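Local coordinates for protein putative aldehyde dehydrogenase (Burkholderia cenocepacia, PDB 4YWE) that probably catalyses the NAD- or NADP-dependent oxidation of aldehydes and binds calcium and magnesium ions, at residues D228-T233 with K240-M245; D342-A347 with A372-R377; A419-R424 with R434-G439. All coordinates share one frame; numbering follows the deposited sequence.

Contact 1: residues D228-T233 with K240-M245; sequences DHISFT and KLVTQM
In the beta-alpha-beta unit built from strand 229-233, helix 236-246 and strand 253-256, Ile230 and Phe232 of the first strand pack against Val242 of the helix. Being two positions apart on an extended chain, both strand side chains leave the same face of the sheet, and the single valine answers both. Its CG2, which lies beside the valine's own backbone N and anti to its carbonyl carbon, reaches the phenylalanine ring at CD1 and CE1, each 3.8 Å away, so it approaches the ring obliquely, near the CD1-CE1 bond. CG1 turns to the other strand residue and stands 4.2 Å from Ile230 CG2, a looser touch. Phe232 meets the helix because its CG is anti to the backbone N (chi1 179°), carrying the ring out from the strand across a CA-to-CA gap of 8.0 Å to Val242. A beta-branched valine suits this spot: it is short enough to keep the helix close, yet offers methyls in two directions, while the large aromatic and the isoleucine supply the bulk from the strand side.

Leu255 and Leu257 touch the same ring, and Ala222 of helix 214-223 touches Val242, extending the apolar layer. Lys240 and Gln244, by contrast, bond to Glu248 and Gln244 of a second subunit, so the helix serves the sheet and the subunit interface at once. Phe232 also lies about 6 Å, side chain to side chain, from Glu256, the predicted active-site residue. Apolar helix-on-strand contact of this kind is characteristic of parallel alpha/beta, Rossmann-like folds.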
ATOM      1  N   ASP A 228      26.505  -5.314  -0.635  1.00 15.64           N
ATOM      2  CA  ASP A 228      25.684  -4.182  -0.215  1.00 12.22           C
ATOM      3  C   ASP A 228      24.655  -4.552   0.850  1.00 12.48           C
ATOM      4  O   ASP A 228      24.121  -3.679   1.530  1.00 11.66           O
ATOM      5  CB  ASP A 228      24.980  -3.576  -1.429  1.00 16.45           C
ATOM      6  CG  ASP A 228      25.947  -3.212  -2.535  1.00 18.49           C
ATOM      7  OD1 ASP A 228      26.752  -2.276  -2.336  1.00 22.40           O
ATOM      8  OD2 ASP A 228      25.905  -3.863  -3.602  1.00 12.88           O
ATOM      9  N   HIS A 229      24.382  -5.844   0.989  1.00 15.12           N
ATOM     10  CA  HIS A 229      23.406  -6.327   1.963  1.00 11.71           C
ATOM     11  C   HIS A 229      23.629  -7.808   2.238  1.00 12.39           C
ATOM     12  O   HIS A 229      23.957  -8.572   1.331  1.00 14.06           O
ATOM     13  CB  HIS A 229      21.978  -6.087   1.465  1.00 13.61           C
ATOM     14  CG  HIS A 229      20.926  -6.757   2.295  1.00 15.14           C
ATOM     15  ND1 HIS A 229      20.344  -6.155   3.390  1.00 15.50           N
ATOM     16  CD2 HIS A 229      20.353  -7.980   2.190  1.00 17.78           C
ATOM     17  CE1 HIS A 229      19.459  -6.977   3.923  1.00 16.27           C
ATOM     18  NE2 HIS A 229      19.445  -8.091   3.214  1.00 20.23           N
ATOM     19  N   ILE A 230      23.450  -8.210   3.491  1.00 14.60           N
ATOM     20  CA  ILE A 230      23.674  -9.596   3.874  1.00 12.08           C
ATOM     21  C   ILE A 230      22.418 -10.204   4.483  1.00 12.67           C
ATOM     22  O   ILE A 230      21.796  -9.619   5.372  1.00 10.51           O
ATOM     23  CB  ILE A 230      24.858  -9.720   4.852  1.00 15.88           C
ATOM     24  CG1 ILE A 230      26.141  -9.192   4.208  1.00 20.55           C
ATOM     25  CG2 ILE A 230      25.040 -11.167   5.290  1.00 12.82           C
ATOM     26  CD1 ILE A 230      27.357  -9.285   5.105  1.00 22.77           C
ATOM     27  N   SER A 231      22.052 -11.384   3.995  1.00 10.69           N
ATOM     28  CA  SER A 231      20.954 -12.150   4.568  1.00 10.46           C
ATOM     29  C   SER A 231      21.511 -13.334   5.350  1.00 19.60           C
ATOM     30  O   SER A 231      22.001 -14.299   4.764  1.00 19.58           O
ATOM     31  CB  SER A 231      20.000 -12.631   3.474  1.00 10.42           C
ATOM     32  OG  SER A 231      18.988 -13.464   4.011  1.00 13.71           O
ATOM     33  N   PHE A 232      21.442 -13.254   6.676  1.00 13.56           N
ATOM     34  CA  PHE A 232      22.013 -14.294   7.522  1.00 11.98           C
ATOM     35  C   PHE A 232      20.947 -15.151   8.195  1.00 17.92           C
ATOM     36  O   PHE A 232      19.933 -14.644   8.675  1.00 22.64           O
ATOM     37  CB  PHE A 232      22.924 -13.680   8.591  1.00 10.90           C
ATOM     38  CG  PHE A 232      23.531 -14.694   9.524  1.00 12.53           C
ATOM     39  CD1 PHE A 232      24.736 -15.304   9.214  1.00 16.13           C
ATOM     40  CD2 PHE A 232      22.898 -15.038  10.709  1.00 11.09           C
ATOM     41  CE1 PHE A 232      25.296 -16.238  10.066  1.00 20.24           C
ATOM     42  CE2 PHE A 232      23.451 -15.972  11.563  1.00 15.80           C
ATOM     43  CZ  PHE A 232      24.654 -16.571  11.245  1.00 18.55           C
ATOM     44  N   THR A 233      21.201 -16.455   8.236  1.00 13.88           N
ATOM     45  CA  THR A 233      20.371 -17.390   8.983  1.00 10.79           C
ATOM     46  C   THR A 233      21.260 -18.404   9.691  1.00 15.25           C
ATOM     47  O   THR A 233      21.935 -19.204   9.044  1.00 18.74           O
ATOM     48  CB  THR A 233      19.373 -18.133   8.078  1.00 18.73           C
ATOM     49  OG1 THR A 233      18.530 -17.186   7.410  1.00 20.29           O
ATOM     50  CG2 THR A 233      18.516 -19.078   8.902  1.00 17.58           C
ATOM     51  N   LYS A 240      25.890 -12.466  15.426  1.00 18.16           N
ATOM     52  CA  LYS A 240      26.517 -11.318  16.067  1.00 16.37           C
ATOM     53  C   LYS A 240      27.821 -10.952  15.364  1.00 17.94           C
ATOM     54  O   LYS A 240      28.054  -9.790  15.034  1.00 22.41           O
ATOM     55  CB  LYS A 240      26.776 -11.617  17.544  1.00 15.80           C
ATOM     56  CG  LYS A 240      27.524 -10.527  18.289  1.00 18.42           C
ATOM     57  CD  LYS A 240      27.856 -10.980  19.702  1.00 22.55           C
ATOM     58  CE  LYS A 240      26.614 -11.499  20.414  1.00 24.28           C
ATOM     59  NZ  LYS A 240      26.914 -11.986  21.787  1.00 27.24           N
ATOM     60  N   LEU A 241      28.662 -11.956  15.138  1.00 17.16           N
ATOM     61  CA  LEU A 241      29.943 -11.764  14.465  1.00 20.38           C
ATOM     62  C   LEU A 241      29.772 -11.211  13.053  1.00 16.03           C
ATOM     63  O   LEU A 241      30.476 -10.286  12.652  1.00 20.65           O
ATOM     64  CB  LEU A 241      30.724 -13.081  14.411  1.00 24.98           C
ATOM     65  CG  LEU A 241      31.740 -13.355  15.524  1.00 28.69           C
ATOM     66  CD1 LEU A 241      31.072 -13.395  16.887  1.00 33.00           C
ATOM     67  CD2 LEU A 241      32.487 -14.653  15.252  1.00 28.48           C
ATOM     68  N   VAL A 242      28.833 -11.784  12.307  1.00 17.39           N
ATOM     69  CA  VAL A 242      28.578 -11.370  10.930  1.00 16.87           C
ATOM     70  C   VAL A 242      28.134  -9.911  10.887  1.00 18.47           C
ATOM     71  O   VAL A 242      28.575  -9.144  10.029  1.00 20.55           O
ATOM     72  CB  VAL A 242      27.533 -12.286  10.262  1.00 17.29           C
ATOM     73  CG1 VAL A 242      27.102 -11.720   8.915  1.00 18.63           C
ATOM     74  CG2 VAL A 242      28.088 -13.693  10.102  1.00 15.76           C
ATOM     75  N   THR A 243      27.271  -9.531  11.825  1.00 16.16           N
ATOM     76  CA  THR A 243      26.803  -8.154  11.923  1.00 12.27           C
ATOM     77  C   THR A 243      27.972  -7.209  12.182  1.00 14.92           C
ATOM     78  O   THR A 243      28.118  -6.184  11.515  1.00 12.87           O
ATOM     79  CB  THR A 243      25.757  -7.989  13.044  1.00 16.08           C
ATOM     80  OG1 THR A 243      24.611  -8.799  12.759  1.00 20.30           O
ATOM     81  CG2 THR A 243      25.325  -6.534  13.163  1.00 17.39           C
ATOM     82  N   GLN A 244      28.808  -7.571  13.149  1.00 16.06           N
ATOM     83  CA  GLN A 244      29.945  -6.744  13.529  1.00 18.26           C
ATOM     84  C   GLN A 244      30.987  -6.679  12.414  1.00 14.17           C
ATOM     85  O   GLN A 244      31.620  -5.643  12.212  1.00 16.22           O
ATOM     86  CB  GLN A 244      30.570  -7.270  14.822  1.00 19.10           C
ATOM     87  CG  GLN A 244      29.667  -7.104  16.039  1.00 19.79           C
ATOM     88  CD  GLN A 244      30.193  -7.819  17.268  1.00 24.88           C
ATOM     89  OE1 GLN A 244      31.034  -8.713  17.169  1.00 26.48           O
ATOM     90  NE2 GLN A 244      29.698  -7.426  18.437  1.00 24.54           N
ATOM     91  N   MET A 245      31.159  -7.779  11.688  1.00 14.06           N
ATOM     92  CA  MET A 245      32.092  -7.806  10.565  1.00 20.80           C
ATOM     93  C   MET A 245      31.612  -6.901   9.435  1.00 17.97           C
ATOM     94  O   MET A 245      32.400  -6.163   8.843  1.00 15.13           O
ATOM     95  CB  MET A 245      32.280  -9.233  10.042  1.00 20.90           C
ATOM     96  CG  MET A 245      33.171 -10.110  10.908  1.00 26.16           C
ATOM     97  SD  MET A 245      33.418 -11.747  10.194  1.00 31.86           S
ATOM     98  CE  MET A 245      34.292 -12.573  11.521  1.00 34.60           C
TER

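Contact 2: residues D342-A347 with A372-R377; sequences DFLSDA and APALLR
Leu376 of strand 374-376 faces Leu344 and Ala347 of helix 334-349, where the helix lies over part of the large mixed sheet of the aldehyde dehydrogenase fold. Leu376 lends one methyl to each partner: CD1 stands 4.0 Å from Leu344 CD2, and CD2 comes to 3.7 Å from Ala347 CB. Leu344 CD2 is itself shared, for it also touches Ala374 CB at 4.2 Å. The result is a small interlocked group, two leucines supplying reach and two alanines, whose single methyls leave room for the leucine branches.

The torsions explain the fit. Leu344 does not start out pointing straight at the strand; with CG anti to its carbonyl carbon (chi1 -63°), the branch swings round and brings CD2 to face both Ala374 CB and Leu376 CD1. Leu376 starts toward the helix, and its own CG is likewise anti to the carbonyl carbon, leaving the two methyls to fork across the helix surface. Ala374 and Leu376 alternate with Leu375, whose side chain goes to the other face of the sheet and packs on helix 303-315.

Further out, the axes of helical segment 342-347 and strand 374-376 lie 32° from parallel and approach to 11.3 Å, a separation that a leucine layer can fill. Strand 374-376 is held on both flanks, antiparallel to strand 354-360 and parallel to strand 394-400, while Val394 and Met354 widen the apolar patch under the helix. Asp346, on another side of the helix, belongs with Asp350 to a calcium site seen for this protein, although no ion is bound there in this chain. Ala347 sits on a regular helical turn, its backbone N donating to Phe343 O at 3.0 Å.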
ATOM      1  N   ASP A 342      23.958 -33.327  26.063  1.00 24.53           N
ATOM      2  CA  ASP A 342      24.305 -32.507  27.219  1.00 25.08           C
ATOM      3  C   ASP A 342      23.065 -31.867  27.836  1.00 25.68           C
ATOM      4  O   ASP A 342      22.967 -31.743  29.057  1.00 28.37           O
ATOM      5  CB  ASP A 342      25.319 -31.432  26.831  1.00 26.11           C
ATOM      6  CG  ASP A 342      26.651 -32.018  26.404  1.00 26.41           C
ATOM      7  OD1 ASP A 342      26.882 -33.219  26.661  1.00 28.40           O
ATOM      8  OD2 ASP A 342      27.469 -31.280  25.817  1.00 26.51           O
ATOM      9  N   PHE A 343      22.124 -31.461  26.989  1.00 23.92           N
ATOM     10  CA  PHE A 343      20.852 -30.926  27.465  1.00 23.62           C
ATOM     11  C   PHE A 343      20.076 -31.980  28.248  1.00 24.80           C
ATOM     12  O   PHE A 343      19.604 -31.723  29.355  1.00 27.71           O
ATOM     13  CB  PHE A 343      20.002 -30.423  26.296  1.00 22.51           C
ATOM     14  CG  PHE A 343      20.271 -28.999  25.916  1.00 25.96           C
ATOM     15  CD1 PHE A 343      19.675 -27.960  26.611  1.00 27.92           C
ATOM     16  CD2 PHE A 343      21.107 -28.696  24.855  1.00 28.30           C
ATOM     17  CE1 PHE A 343      19.916 -26.644  26.260  1.00 27.28           C
ATOM     18  CE2 PHE A 343      21.351 -27.381  24.499  1.00 26.40           C
ATOM     19  CZ  PHE A 343      20.753 -26.356  25.202  1.00 26.56           C
ATOM     20  N   LEU A 344      19.953 -33.168  27.663  1.00 21.46           N
ATOM     21  CA  LEU A 344      19.182 -34.250  28.265  1.00 23.12           C
ATOM     22  C   LEU A 344      19.822 -34.767  29.550  1.00 23.17           C
ATOM     23  O   LEU A 344      19.121 -35.117  30.500  1.00 20.44           O
ATOM     24  CB  LEU A 344      19.011 -35.398  27.267  1.00 24.14           C
ATOM     25  CG  LEU A 344      18.226 -35.060  25.996  1.00 23.79           C
ATOM     26  CD1 LEU A 344      18.137 -36.265  25.073  1.00 23.76           C
ATOM     27  CD2 LEU A 344      16.837 -34.546  26.347  1.00 21.90           C
ATOM     28  N   SER A 345      21.151 -34.811  29.580  1.00 23.91           N
ATOM     29  CA  SER A 345      21.869 -35.296  30.755  1.00 28.63           C
ATOM     30  C   SER A 345      21.775 -34.301  31.908  1.00 27.28           C
ATOM     31  O   SER A 345      21.633 -34.695  33.066  1.00 30.20           O
ATOM     32  CB  SER A 345      23.337 -35.571  30.418  1.00 36.82           C
ATOM     33  OG  SER A 345      24.012 -34.382  30.048  1.00 41.35           O
ATOM     34  N   ASP A 346      21.859 -33.013  31.589  1.00 27.64           N
ATOM     35  CA  ASP A 346      21.717 -31.968  32.599  1.00 27.63           C
ATOM     36  C   ASP A 346      20.315 -31.976  33.193  1.00 25.44           C
ATOM     37  O   ASP A 346      20.139 -31.789  34.396  1.00 24.14           O
ATOM     38  CB  ASP A 346      22.024 -30.591  32.007  1.00 28.18           C
ATOM     39  CG  ASP A 346      23.502 -30.382  31.745  1.00 30.50           C
ATOM     40  OD1 ASP A 346      24.324 -31.056  32.400  1.00 31.84           O
ATOM     41  OD2 ASP A 346      23.839 -29.538  30.889  1.00 31.38           O
ATOM     42  N   ALA A 347      19.321 -32.194  32.338  1.00 23.99           N
ATOM     43  CA  ALA A 347      17.928 -32.220  32.768  1.00 23.65           C
ATOM     44  C   ALA A 347      17.658 -33.413  33.680  1.00 26.28           C
ATOM     45  O   ALA A 347      16.943 -33.294  34.677  1.00 26.63           O
ATOM     46  CB  ALA A 347      17.004 -32.256  31.561  1.00 20.52           C
ATOM     47  N   ALA A 372      16.565 -40.088  19.468  1.00 27.93           N
ATOM     48  CA  ALA A 372      15.121 -40.248  19.574  1.00 27.31           C
ATOM     49  C   ALA A 372      14.483 -38.999  20.171  1.00 22.79           C
ATOM     50  O   ALA A 372      15.053 -38.380  21.069  1.00 23.34           O
ATOM     51  CB  ALA A 372      14.785 -41.469  20.414  1.00 30.09           C
ATOM     52  N   PRO A 373      13.302 -38.618  19.660  1.00 18.75           N
ATOM     53  CA  PRO A 373      12.558 -37.484  20.215  1.00 21.27           C
ATOM     54  C   PRO A 373      12.241 -37.691  21.688  1.00 25.04           C
ATOM     55  O   PRO A 373      11.873 -38.795  22.079  1.00 28.25           O
ATOM     56  CB  PRO A 373      11.280 -37.455  19.373  1.00 20.53           C
ATOM     57  CG  PRO A 373      11.663 -38.111  18.090  1.00 21.46           C
ATOM     58  CD  PRO A 373      12.628 -39.190  18.483  1.00 20.33           C
ATOM     59  N   ALA A 374      12.391 -36.644  22.492  1.00 25.59           N
ATOM     60  CA  ALA A 374      12.223 -36.768  23.933  1.00 23.41           C
ATOM     61  C   ALA A 374      11.180 -35.796  24.466  1.00 19.77           C
ATOM     62  O   ALA A 374      11.167 -34.619  24.105  1.00 19.88           O
ATOM     63  CB  ALA A 374      13.554 -36.551  24.638  1.00 22.99           C
ATOM     64  N   LEU A 375      10.305 -36.301  25.330  1.00 20.07           N
ATOM     65  CA  LEU A 375       9.299 -35.474  25.981  1.00 20.96           C
ATOM     66  C   LEU A 375       9.584 -35.361  27.473  1.00 23.11           C
ATOM     67  O   LEU A 375       9.506 -36.350  28.202  1.00 24.65           O
ATOM     68  CB  LEU A 375       7.900 -36.049  25.762  1.00 22.63           C
ATOM     69  CG  LEU A 375       6.786 -35.375  26.567  1.00 18.52           C
ATOM     70  CD1 LEU A 375       6.555 -33.946  26.092  1.00 17.75           C
ATOM     71  CD2 LEU A 375       5.506 -36.186  26.490  1.00 19.07           C
ATOM     72  N   LEU A 376       9.913 -34.155  27.922  1.00 23.31           N
ATOM     73  CA  LEU A 376      10.175 -33.917  29.336  1.00 18.51           C
ATOM     74  C   LEU A 376       9.079 -33.051  29.947  1.00 18.41           C
ATOM     75  O   LEU A 376       8.534 -32.165  29.288  1.00 21.71           O
ATOM     76  CB  LEU A 376      11.545 -33.264  29.536  1.00 22.87           C
ATOM     77  CG  LEU A 376      12.760 -34.168  29.296  1.00 26.79           C
ATOM     78  CD1 LEU A 376      13.129 -34.236  27.818  1.00 29.13           C
ATOM     79  CD2 LEU A 376      13.946 -33.713  30.130  1.00 26.77           C
ATOM     80  N   ARG A 377       8.763 -33.315  31.210  1.00 19.02           N
ATOM     81  CA  ARG A 377       7.651 -32.649  31.876  1.00 19.11           C
ATOM     82  C   ARG A 377       8.096 -31.902  33.126  1.00 22.28           C
ATOM     83  O   ARG A 377       9.195 -32.125  33.634  1.00 21.03           O
ATOM     84  CB  ARG A 377       6.572 -33.668  32.245  1.00 22.99           C
ATOM     85  CG  ARG A 377       7.081 -34.814  33.106  1.00 26.38           C
ATOM     86  CD  ARG A 377       5.932 -35.599  33.708  1.00 26.39           C
ATOM     87  NE  ARG A 377       5.081 -34.746  34.531  1.00 27.52           N
ATOM     88  CZ  ARG A 377       3.800 -34.990  34.782  1.00 29.03           C
ATOM     89  NH1 ARG A 377       3.216 -36.064  34.269  1.00 31.52           N
ATOM     90  NH2 ARG A 377       3.103 -34.159  35.542  1.00 27.73           N
TER

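Contact 3: residues A419-R424 with R434-G439; sequences AGIWTR and RRLRAG. With EDO (1,2-ethanediol), chain N.
Thr423 OG1 is gripped by three groups, the carboxylate oxygen Asp268 OD1, the guanidinium nitrogen Arg428 NH1 and the backbone N of Asp425, and so anchors the end of the segment whose earlier residues, Ala419 and Ile421, pack on Leu436 and Ala438. A threonine suits this place because its hydroxyl can both give and accept.

The side chains that meet across the two segments are all apolar. Leu436 carries the contact with one methyl: CD1 lies 3.7 Å from Ala419 CB and 3.8 Å from Ile421 CD1, with Ile421 CG1 also at 3.9 Å. The leucine thus presses between a small side chain and the end of a long one. Ile421 meets it because CG1 is anti to the carbonyl carbon (chi1 -61°) and the chain then runs on extended (chi2 175°), laying CD1 beside the leucine. Ala438 adds a second touch, its CB 4.0 Å from Ala419 N and 4.3 Å from Ala419 CB; two alanines let the backbones come close, with a CA-to-CA distance of 6.4 Å.

An ethanediol, probably from the crystallisation liquor, places O2 3.2 Å from Arg434 O and also bonds to Glu146 of a second subunit. Leu436 O accepts a hydrogen bond from Lys480 of that subunit too, so this linker borders the interface.

The segment 434-439 leads from helix 426-435 into strand 440-443, which pairs parallel with strand 418-422, completing a beta-alpha-beta unit; Leu436 fills the layer between that sheet and helix 403-410, while Trp422 covers the other face against helix 271-283.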
ATOM      1  N   ALA A 419       4.946 -18.325  17.694  1.00 21.44           N
ATOM      2  CA  ALA A 419       4.136 -18.821  18.799  1.00 20.94           C
ATOM      3  C   ALA A 419       2.844 -19.452  18.287  1.00 21.83           C
ATOM      4  O   ALA A 419       2.241 -18.967  17.330  1.00 12.46           O
ATOM      5  CB  ALA A 419       3.829 -17.701  19.777  1.00 20.54           C
ATOM      6  N   GLY A 420       2.432 -20.543  18.927  1.00 19.21           N
ATOM      7  CA  GLY A 420       1.191 -21.212  18.581  1.00 13.29           C
ATOM      8  C   GLY A 420       0.152 -21.116  19.682  1.00 16.77           C
ATOM      9  O   GLY A 420       0.462 -21.302  20.859  1.00 17.10           O
ATOM     10  N   ILE A 421      -1.087 -20.822  19.299  1.00 18.23           N
ATOM     11  CA  ILE A 421      -2.182 -20.689  20.255  1.00 19.12           C
ATOM     12  C   ILE A 421      -3.257 -21.734  19.985  1.00 19.82           C
ATOM     13  O   ILE A 421      -3.804 -21.801  18.885  1.00 21.21           O
ATOM     14  CB  ILE A 421      -2.793 -19.277  20.211  1.00 17.82           C
ATOM     15  CG1 ILE A 421      -1.749 -18.223  20.584  1.00 15.76           C
ATOM     16  CG2 ILE A 421      -3.995 -19.193  21.139  1.00 15.46           C
ATOM     17  CD1 ILE A 421      -2.255 -16.799  20.455  1.00 15.75           C
ATOM     18  N   TRP A 422      -3.564 -22.546  20.992  1.00 15.71           N
ATOM     19  CA  TRP A 422      -4.609 -23.553  20.854  1.00 20.83           C
ATOM     20  C   TRP A 422      -5.736 -23.319  21.858  1.00 21.93           C
ATOM     21  O   TRP A 422      -5.594 -23.607  23.046  1.00 28.08           O
ATOM     22  CB  TRP A 422      -4.027 -24.958  21.025  1.00 16.42           C
ATOM     23  CG  TRP A 422      -3.007 -25.306  19.984  1.00 19.05           C
ATOM     24  CD1 TRP A 422      -1.661 -25.090  20.050  1.00 22.10           C
ATOM     25  CD2 TRP A 422      -3.250 -25.923  18.714  1.00 15.96           C
ATOM     26  NE1 TRP A 422      -1.051 -25.537  18.904  1.00 20.11           N
ATOM     27  CE2 TRP A 422      -2.008 -26.055  18.065  1.00 15.42           C
ATOM     28  CE3 TRP A 422      -4.401 -26.378  18.061  1.00 24.95           C
ATOM     29  CZ2 TRP A 422      -1.879 -26.622  16.801  1.00 16.15           C
ATOM     30  CZ3 TRP A 422      -4.272 -26.945  16.804  1.00 23.31           C
ATOM     31  CH2 TRP A 422      -3.021 -27.060  16.188  1.00 20.08           C
ATOM     32  N   THR A 423      -6.850 -22.789  21.362  1.00 21.79           N
ATOM     33  CA  THR A 423      -8.029 -22.525  22.180  1.00 21.67           C
ATOM     34  C   THR A 423      -9.234 -22.249  21.284  1.00 21.84           C
ATOM     35  O   THR A 423      -9.076 -21.835  20.135  1.00 24.10           O
ATOM     36  CB  THR A 423      -7.814 -21.328  23.130  1.00 18.73           C
ATOM     37  OG1 THR A 423      -9.016 -21.077  23.867  1.00 22.96           O
ATOM     38  CG2 THR A 423      -7.443 -20.083  22.343  1.00 19.19           C
ATOM     39  N   ARG A 424     -10.433 -22.481  21.808  1.00 20.97           N
ATOM     40  CA  ARG A 424     -11.652 -22.246  21.038  1.00 27.77           C
ATOM     41  C   ARG A 424     -12.167 -20.820  21.208  1.00 26.32           C
ATOM     42  O   ARG A 424     -12.910 -20.319  20.365  1.00 27.93           O
ATOM     43  CB  ARG A 424     -12.745 -23.240  21.440  1.00 36.23           C
ATOM     44  CG  ARG A 424     -12.620 -24.605  20.785  1.00 41.85           C
ATOM     45  CD  ARG A 424     -13.733 -25.535  21.242  1.00 45.34           C
ATOM     46  NE  ARG A 424     -13.604 -26.871  20.670  1.00 47.51           N
ATOM     47  CZ  ARG A 424     -13.014 -27.893  21.283  1.00 49.55           C
ATOM     48  NH1 ARG A 424     -12.497 -27.734  22.494  1.00 51.84           N
ATOM     49  NH2 ARG A 424     -12.943 -29.075  20.687  1.00 49.81           N
ATOM     50  N   ARG A 434      -1.838 -10.478  20.315  1.00 18.10           N
ATOM     51  CA  ARG A 434      -1.342  -9.114  20.450  1.00 15.87           C
ATOM     52  C   ARG A 434      -0.272  -9.025  21.535  1.00 17.66           C
ATOM     53  O   ARG A 434       0.659  -8.229  21.433  1.00 21.08           O
ATOM     54  CB  ARG A 434      -2.489  -8.153  20.766  1.00 17.17           C
ATOM     55  N   ARG A 435      -0.409  -9.851  22.569  1.00 21.74           N
ATOM     56  CA  ARG A 435       0.496  -9.804  23.715  1.00 22.33           C
ATOM     57  C   ARG A 435       1.804 -10.551  23.465  1.00 21.45           C
ATOM     58  O   ARG A 435       2.859 -10.147  23.952  1.00 19.97           O
ATOM     59  CB  ARG A 435      -0.186 -10.381  24.960  1.00 23.05           C
ATOM     60  CG  ARG A 435      -1.352  -9.556  25.483  1.00 22.60           C
ATOM     61  CD  ARG A 435      -1.876 -10.122  26.795  1.00 25.21           C
ATOM     62  NE  ARG A 435      -0.890 -10.025  27.869  1.00 26.04           N
ATOM     63  CZ  ARG A 435      -1.067 -10.510  29.095  1.00 26.67           C
ATOM     64  NH1 ARG A 435      -2.194 -11.133  29.408  1.00 26.91           N
ATOM     65  NH2 ARG A 435      -0.116 -10.376  30.009  1.00 26.91           N
ATOM     66  N   LEU A 436       1.730 -11.644  22.714  1.00 23.78           N
ATOM     67  CA  LEU A 436       2.898 -12.486  22.478  1.00 21.11           C
ATOM     68  C   LEU A 436       3.967 -11.758  21.669  1.00 19.64           C
ATOM     69  O   LEU A 436       3.659 -11.007  20.744  1.00 19.87           O
ATOM     70  CB  LEU A 436       2.492 -13.778  21.767  1.00 19.20           C
ATOM     71  CG  LEU A 436       1.587 -14.729  22.553  1.00 18.97           C
ATOM     72  CD1 LEU A 436       1.252 -15.960  21.727  1.00 17.26           C
ATOM     73  CD2 LEU A 436       2.234 -15.127  23.870  1.00 19.13           C
ATOM     74  N   ARG A 437       5.227 -11.982  22.032  1.00 18.02           N
ATOM     75  CA  ARG A 437       6.347 -11.405  21.300  1.00 20.68           C
ATOM     76  C   ARG A 437       6.886 -12.408  20.288  1.00 16.75           C
ATOM     77  O   ARG A 437       7.648 -13.309  20.640  1.00 14.56           O
ATOM     78  CB  ARG A 437       7.457 -10.970  22.259  1.00 23.07           C
ATOM     79  CG  ARG A 437       7.053  -9.864  23.217  1.00 27.25           C
ATOM     80  CD  ARG A 437       8.166  -9.573  24.209  1.00 37.95           C
ATOM     81  NE  ARG A 437       7.787  -8.552  25.179  1.00 46.53           N
ATOM     82  CZ  ARG A 437       8.556  -8.164  26.191  1.00 53.78           C
ATOM     83  NH1 ARG A 437       9.750  -8.714  26.366  1.00 56.67           N
ATOM     84  NH2 ARG A 437       8.132  -7.225  27.028  1.00 56.12           N
ATOM     85  N   ALA A 438       6.482 -12.247  19.033  1.00 18.96           N
ATOM     86  CA  ALA A 438       6.896 -13.153  17.969  1.00 19.29           C
ATOM     87  C   ALA A 438       6.646 -12.529  16.605  1.00 15.57           C
ATOM     88  O   ALA A 438       5.767 -11.681  16.454  1.00 17.77           O
ATOM     89  CB  ALA A 438       6.162 -14.485  18.083  1.00 21.46           C
ATOM     90  N   GLY A 439       7.425 -12.947  15.613  1.00 14.95           N
ATOM     91  CA  GLY A 439       7.199 -12.517  14.248  1.00 12.05           C
ATOM     92  C   GLY A 439       5.942 -13.141  13.677  1.00 16.29           C
ATOM     93  O   GLY A 439       5.257 -12.540  12.848  1.00 16.74           O
TER
HETATM   94  C1  EDO N 502      -0.522  -4.710  18.812  1.00 37.26           C
HETATM   95  O1  EDO N 502      -0.569  -6.089  18.432  1.00 33.31           O
HETATM   96  C2  EDO N 502      -0.147  -4.603  20.285  1.00 39.46           C
HETATM   97  O2  EDO N 502       1.119  -5.238  20.503  1.00 37.13           O

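From the N terminus the three contacts follow one another in series, none nested in or crossing another. Contact 1 closes a short loop, strand 229-233 running into the helix that then folds back over it. Contact 2 closes a longer one, in which the chain leaves helix 334-349, passes through strand 354-360 and returns as strand 374-376. Contact 3 again closes a tight loop, around helix 426-435. Contacts 2 and 3 lie on different strands of one mixed sheet, their centres about 25 Å apart; contact 1 belongs to the other large sheet, with its centre about 32 Å from that of contact 2. Contacts 1 and 3 both border the second subunit.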